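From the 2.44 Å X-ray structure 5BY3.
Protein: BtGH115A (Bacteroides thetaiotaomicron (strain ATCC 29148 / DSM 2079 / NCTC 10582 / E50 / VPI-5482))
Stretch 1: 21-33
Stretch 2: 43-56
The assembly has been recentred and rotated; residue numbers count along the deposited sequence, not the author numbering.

Stretch 1, residues 21-33: VLQSGQPVAIACS
Stretch 2 (43-56) SLDLLSRDLQTVLS

Stretch 1 contributes two strand segments, 21-23 and 28-31, joined by a loop; stretch 2 is helix through L55, a helix that begins earlier in the chain. Strand 28-31 and helix 43-55 run nearly antiparallel, with 164° between their N-to-C directions and a closest axial approach of 11.5 Å. That spacing leaves room for a layer of side chains between the backbones. The CA register follows the same direction: I30 lies across from L44 (8.9 Å, CA to CA), V28 from L51 (8.7 Å), and the backbones then converge until S24 CA and L55 CA are 4.6 Å apart and G25 CA and S56 CA 4.8 Å.

From V28 through A31 the strand alternates: V28 (phi/psi -143/134) and I30 (-122/122) direct CA-to-CB toward the helix, while A31 points away and A29 is out of reach. The CA-to-CB bond of C32 (-156/123) also points toward the helix. From the helix, L44, L47 and L51 point toward the strands, a spacing of three and four residues that keeps them on one helical face. Backbone i to i+4 bonds hold that face in order, among them L51 N to L47 O at 2.6 Å and L55 N to L51 O at 3.0 Å; S48 OG also returns to L44 O at 2.8 Å, with chi1 m (-54°).

I30, L44, L51, L22 and L55 share the m,t rotamer, whose trans chi2 extends the chain; L47, at t,p (178°, 71°), is the exception among the leucines that touch stretch 1. I30 (-49°, -173°) has CD1 a marginal 4.5 Å from L47 CD2, while its CG2 lies 4.0 Å from L44 CD2. The other methyl of L44 (-90°, -176°), CD1, meets C32 SG at 3.7 Å, with C32 chi1 t (174°). L51 (-83°, 155°) serves both strands: CD1 lies 3.9 Å from I30 CD1 and CD2 3.6 Å from L22 CD1, while V28 CG1 (chi1 p, 52°) touches both methyls, 4.1 Å from L51 CD1 and 4.2 Å from L51 CD2. L22 (-82°, -161°; phi/psi -123/113) also sets CD1 3.9 Å from L55 CD1. These are van der Waals contacts between apolar groups, C32 sulfur included, favoured also by removal of apolar surface from water.

L55 starts sideways at CB, but its rotamer (-76°, 174°) brings its end nearer stretch 1. That side chain stays apolar; the backbone O makes the polar contact. A type II turn from Q23 to Q26, with S24 at -64/160 and G25 at 82/-14, presents G25 N to L55 O: a hydrogen bond of 2.9 Å, N-H...O angle 162°. A CB on G25 would jam against the preceding carbonyl oxygen, so these angles call for glycine. The backbone of S24 places CB 3.2 Å from L55 O and 3.9 Å from L55 CD2; chi1 is p (83°). Q23 points away, and its t,p rotamer curls NE2 back to S24 O at 2.8 Å. S56 leaves the helix with positive phi (58/37), and its O approaches G25 CA at 3.4 Å. The two stretches together bury 484 Å².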

# COMPACT_ATOMS: atom_id res chain seq x y z
N VAL A 21 -11.15 17.52 -32.03
CA VAL A 21 -9.77 17.95 -32.34
C VAL A 21 -9.48 19.19 -31.50
O VAL A 21 -10.28 20.10 -31.42
CB VAL A 21 -9.56 18.22 -33.88
CG1 VAL A 21 -8.13 18.67 -34.17
CG2 VAL A 21 -9.83 17.00 -34.74
N LEU A 22 -8.34 19.19 -30.81
CA LEU A 22 -7.85 20.36 -30.09
C LEU A 22 -6.45 20.70 -30.60
O LEU A 22 -5.53 19.91 -30.41
CB LEU A 22 -7.75 20.06 -28.60
CG LEU A 22 -8.95 20.13 -27.67
CD1 LEU A 22 -8.39 20.23 -26.26
CD2 LEU A 22 -9.89 21.29 -27.94
N GLN A 23 -6.30 21.84 -31.27
CA GLN A 23 -4.99 22.24 -31.85
C GLN A 23 -4.19 22.94 -30.74
O GLN A 23 -4.74 23.75 -30.02
CB GLN A 23 -5.19 23.13 -33.11
CG GLN A 23 -4.05 24.07 -33.52
CD GLN A 23 -2.76 23.35 -33.90
OE1 GLN A 23 -2.76 22.42 -34.74
NE2 GLN A 23 -1.64 23.76 -33.29
N SER A 24 -2.90 22.62 -30.58
CA SER A 24 -2.09 23.32 -29.54
C SER A 24 -1.93 24.82 -29.81
O SER A 24 -2.08 25.25 -30.94
CB SER A 24 -0.71 22.65 -29.32
OG SER A 24 0.27 23.07 -30.25
N GLY A 25 -1.61 25.59 -28.79
CA GLY A 25 -1.46 27.04 -28.94
C GLY A 25 -2.78 27.78 -28.90
O GLY A 25 -2.78 29.00 -28.74
N GLN A 26 -3.90 27.06 -29.03
CA GLN A 26 -5.25 27.63 -29.15
C GLN A 26 -6.10 27.44 -27.89
O GLN A 26 -6.00 26.38 -27.27
CB GLN A 26 -6.00 27.00 -30.33
CG GLN A 26 -5.89 27.78 -31.62
CD GLN A 26 -6.36 27.03 -32.83
OE1 GLN A 26 -7.35 26.29 -32.79
NE2 GLN A 26 -5.65 27.23 -33.96
N PRO A 27 -6.96 28.44 -27.54
CA PRO A 27 -7.78 28.27 -26.36
C PRO A 27 -8.89 27.25 -26.60
O PRO A 27 -9.14 26.82 -27.75
CB PRO A 27 -8.38 29.68 -26.13
CG PRO A 27 -7.83 30.56 -27.19
CD PRO A 27 -7.35 29.66 -28.28
N VAL A 28 -9.57 26.87 -25.52
CA VAL A 28 -10.65 25.90 -25.62
C VAL A 28 -11.76 26.25 -24.65
O VAL A 28 -11.48 26.57 -23.49
CB VAL A 28 -10.14 24.45 -25.39
CG1 VAL A 28 -9.34 24.32 -24.10
CG2 VAL A 28 -11.29 23.45 -25.43
N ALA A 29 -13.01 26.22 -25.14
CA ALA A 29 -14.19 26.57 -24.31
C ALA A 29 -14.80 25.33 -23.65
O ALA A 29 -15.04 24.28 -24.29
CB ALA A 29 -15.26 27.30 -25.14
N ILE A 30 -15.06 25.48 -22.35
CA ILE A 30 -15.58 24.39 -21.56
C ILE A 30 -16.92 24.77 -20.92
O ILE A 30 -16.99 25.74 -20.20
CB ILE A 30 -14.53 23.87 -20.54
CG1 ILE A 30 -13.15 23.62 -21.24
CG2 ILE A 30 -15.08 22.60 -19.91
CD1 ILE A 30 -12.05 22.94 -20.43
N ALA A 31 -17.96 23.99 -21.21
CA ALA A 31 -19.33 24.22 -20.73
C ALA A 31 -19.60 23.43 -19.45
O ALA A 31 -19.49 22.20 -19.43
CB ALA A 31 -20.30 23.80 -21.82
N CYS A 32 -19.94 24.13 -18.37
CA CYS A 32 -20.17 23.52 -17.06
C CYS A 32 -21.06 24.43 -16.26
O CYS A 32 -20.71 25.59 -16.04
CB CYS A 32 -18.86 23.33 -16.29
SG CYS A 32 -19.06 22.74 -14.58
N SER A 33 -22.20 23.89 -15.82
CA SER A 33 -23.17 24.64 -15.04
C SER A 33 -22.55 25.03 -13.70
O SER A 33 -21.74 24.28 -13.15
CB SER A 33 -24.44 23.80 -14.84
OG SER A 33 -25.16 24.21 -13.69
N SER A 43 -11.62 19.99 -10.28
CA SER A 43 -11.07 19.09 -11.31
C SER A 43 -10.96 19.77 -12.65
O SER A 43 -10.03 19.50 -13.44
CB SER A 43 -11.97 17.85 -11.46
OG SER A 43 -12.26 17.31 -10.19
N LEU A 44 -11.93 20.63 -12.92
CA LEU A 44 -11.85 21.53 -14.03
C LEU A 44 -10.57 22.38 -13.98
O LEU A 44 -9.85 22.42 -14.96
CB LEU A 44 -13.10 22.39 -14.11
CG LEU A 44 -14.16 21.72 -14.99
CD1 LEU A 44 -15.35 22.66 -15.11
CD2 LEU A 44 -13.61 21.40 -16.36
N ASP A 45 -10.29 23.01 -12.84
CA ASP A 45 -9.04 23.76 -12.65
C ASP A 45 -7.81 22.90 -12.98
O ASP A 45 -6.90 23.34 -13.71
CB ASP A 45 -8.94 24.33 -11.22
CG ASP A 45 -9.85 25.54 -10.98
OD1 ASP A 45 -10.57 26.00 -11.90
OD2 ASP A 45 -9.84 26.05 -9.85
N LEU A 46 -7.82 21.66 -12.47
CA LEU A 46 -6.73 20.72 -12.68
C LEU A 46 -6.58 20.39 -14.15
O LEU A 46 -5.48 20.30 -14.62
CB LEU A 46 -6.95 19.43 -11.91
CG LEU A 46 -6.25 19.27 -10.57
CD1 LEU A 46 -6.53 17.87 -10.04
CD2 LEU A 46 -4.76 19.56 -10.68
N LEU A 47 -7.69 20.24 -14.88
CA LEU A 47 -7.61 19.95 -16.32
C LEU A 47 -7.04 21.13 -17.10
O LEU A 47 -6.25 20.96 -18.04
CB LEU A 47 -8.96 19.50 -16.89
CG LEU A 47 -9.04 19.21 -18.39
CD1 LEU A 47 -8.31 17.96 -18.82
CD2 LEU A 47 -10.48 19.09 -18.81
N SER A 48 -7.45 22.33 -16.70
CA SER A 48 -7.08 23.55 -17.37
C SER A 48 -5.60 23.70 -17.23
O SER A 48 -4.91 24.01 -18.21
CB SER A 48 -7.77 24.75 -16.75
OG SER A 48 -9.14 24.50 -16.75
N ARG A 49 -5.13 23.48 -16.01
CA ARG A 49 -3.70 23.42 -15.73
C ARG A 49 -2.95 22.48 -16.71
O ARG A 49 -1.89 22.82 -17.21
CB ARG A 49 -3.49 23.03 -14.28
CG ARG A 49 -2.06 23.14 -13.81
CD ARG A 49 -2.05 23.11 -12.30
NE ARG A 49 -1.62 21.82 -11.80
CZ ARG A 49 -1.73 21.45 -10.53
NH1 ARG A 49 -2.28 22.24 -9.61
NH2 ARG A 49 -1.28 20.26 -10.17
N ASP A 50 -3.56 21.32 -17.00
CA ASP A 50 -2.99 20.30 -17.87
C ASP A 50 -3.16 20.65 -19.33
O ASP A 50 -2.25 20.42 -20.10
CB ASP A 50 -3.57 18.91 -17.56
CG ASP A 50 -3.35 18.51 -16.11
OD1 ASP A 50 -2.48 19.13 -15.42
OD2 ASP A 50 -4.06 17.59 -15.64
N LEU A 51 -4.31 21.21 -19.70
CA LEU A 51 -4.52 21.78 -21.05
C LEU A 51 -3.47 22.83 -21.45
O LEU A 51 -2.97 22.80 -22.57
CB LEU A 51 -5.94 22.36 -21.16
CG LEU A 51 -7.02 21.32 -21.48
CD1 LEU A 51 -8.36 21.83 -20.97
CD2 LEU A 51 -7.11 20.95 -22.94
N GLN A 52 -3.15 23.76 -20.53
CA GLN A 52 -2.03 24.67 -20.66
C GLN A 52 -0.68 23.95 -20.79
O GLN A 52 0.10 24.27 -21.69
CB GLN A 52 -1.99 25.62 -19.44
CG GLN A 52 -1.21 26.91 -19.63
CD GLN A 52 -1.68 27.74 -20.84
OE1 GLN A 52 -2.78 28.31 -20.84
NE2 GLN A 52 -0.85 27.81 -21.87
N THR A 53 -0.38 23.01 -19.88
CA THR A 53 0.93 22.36 -19.87
C THR A 53 1.13 21.57 -21.17
O THR A 53 2.14 21.73 -21.86
CB THR A 53 1.12 21.45 -18.65
OG1 THR A 53 0.79 22.18 -17.46
CG2 THR A 53 2.54 20.95 -18.52
N VAL A 54 0.15 20.75 -21.54
CA VAL A 54 0.36 19.77 -22.57
C VAL A 54 0.18 20.44 -23.90
O VAL A 54 0.93 20.15 -24.81
CB VAL A 54 -0.57 18.53 -22.43
CG1 VAL A 54 -0.60 17.62 -23.68
CG2 VAL A 54 -0.15 17.70 -21.23
N LEU A 55 -0.80 21.34 -23.99
CA LEU A 55 -1.24 21.89 -25.26
C LEU A 55 -1.08 23.40 -25.43
O LEU A 55 -1.37 23.92 -26.49
CB LEU A 55 -2.70 21.50 -25.55
CG LEU A 55 -3.02 20.09 -26.03
CD1 LEU A 55 -4.53 19.97 -26.10
CD2 LEU A 55 -2.44 19.79 -27.40
N SER A 56 -0.62 24.13 -24.41
CA SER A 56 -0.50 25.61 -24.51
C SER A 56 -1.88 26.22 -24.84
O SER A 56 -2.00 27.18 -25.60
CB SER A 56 0.58 26.02 -25.53
OG SER A 56 1.79 25.36 -25.23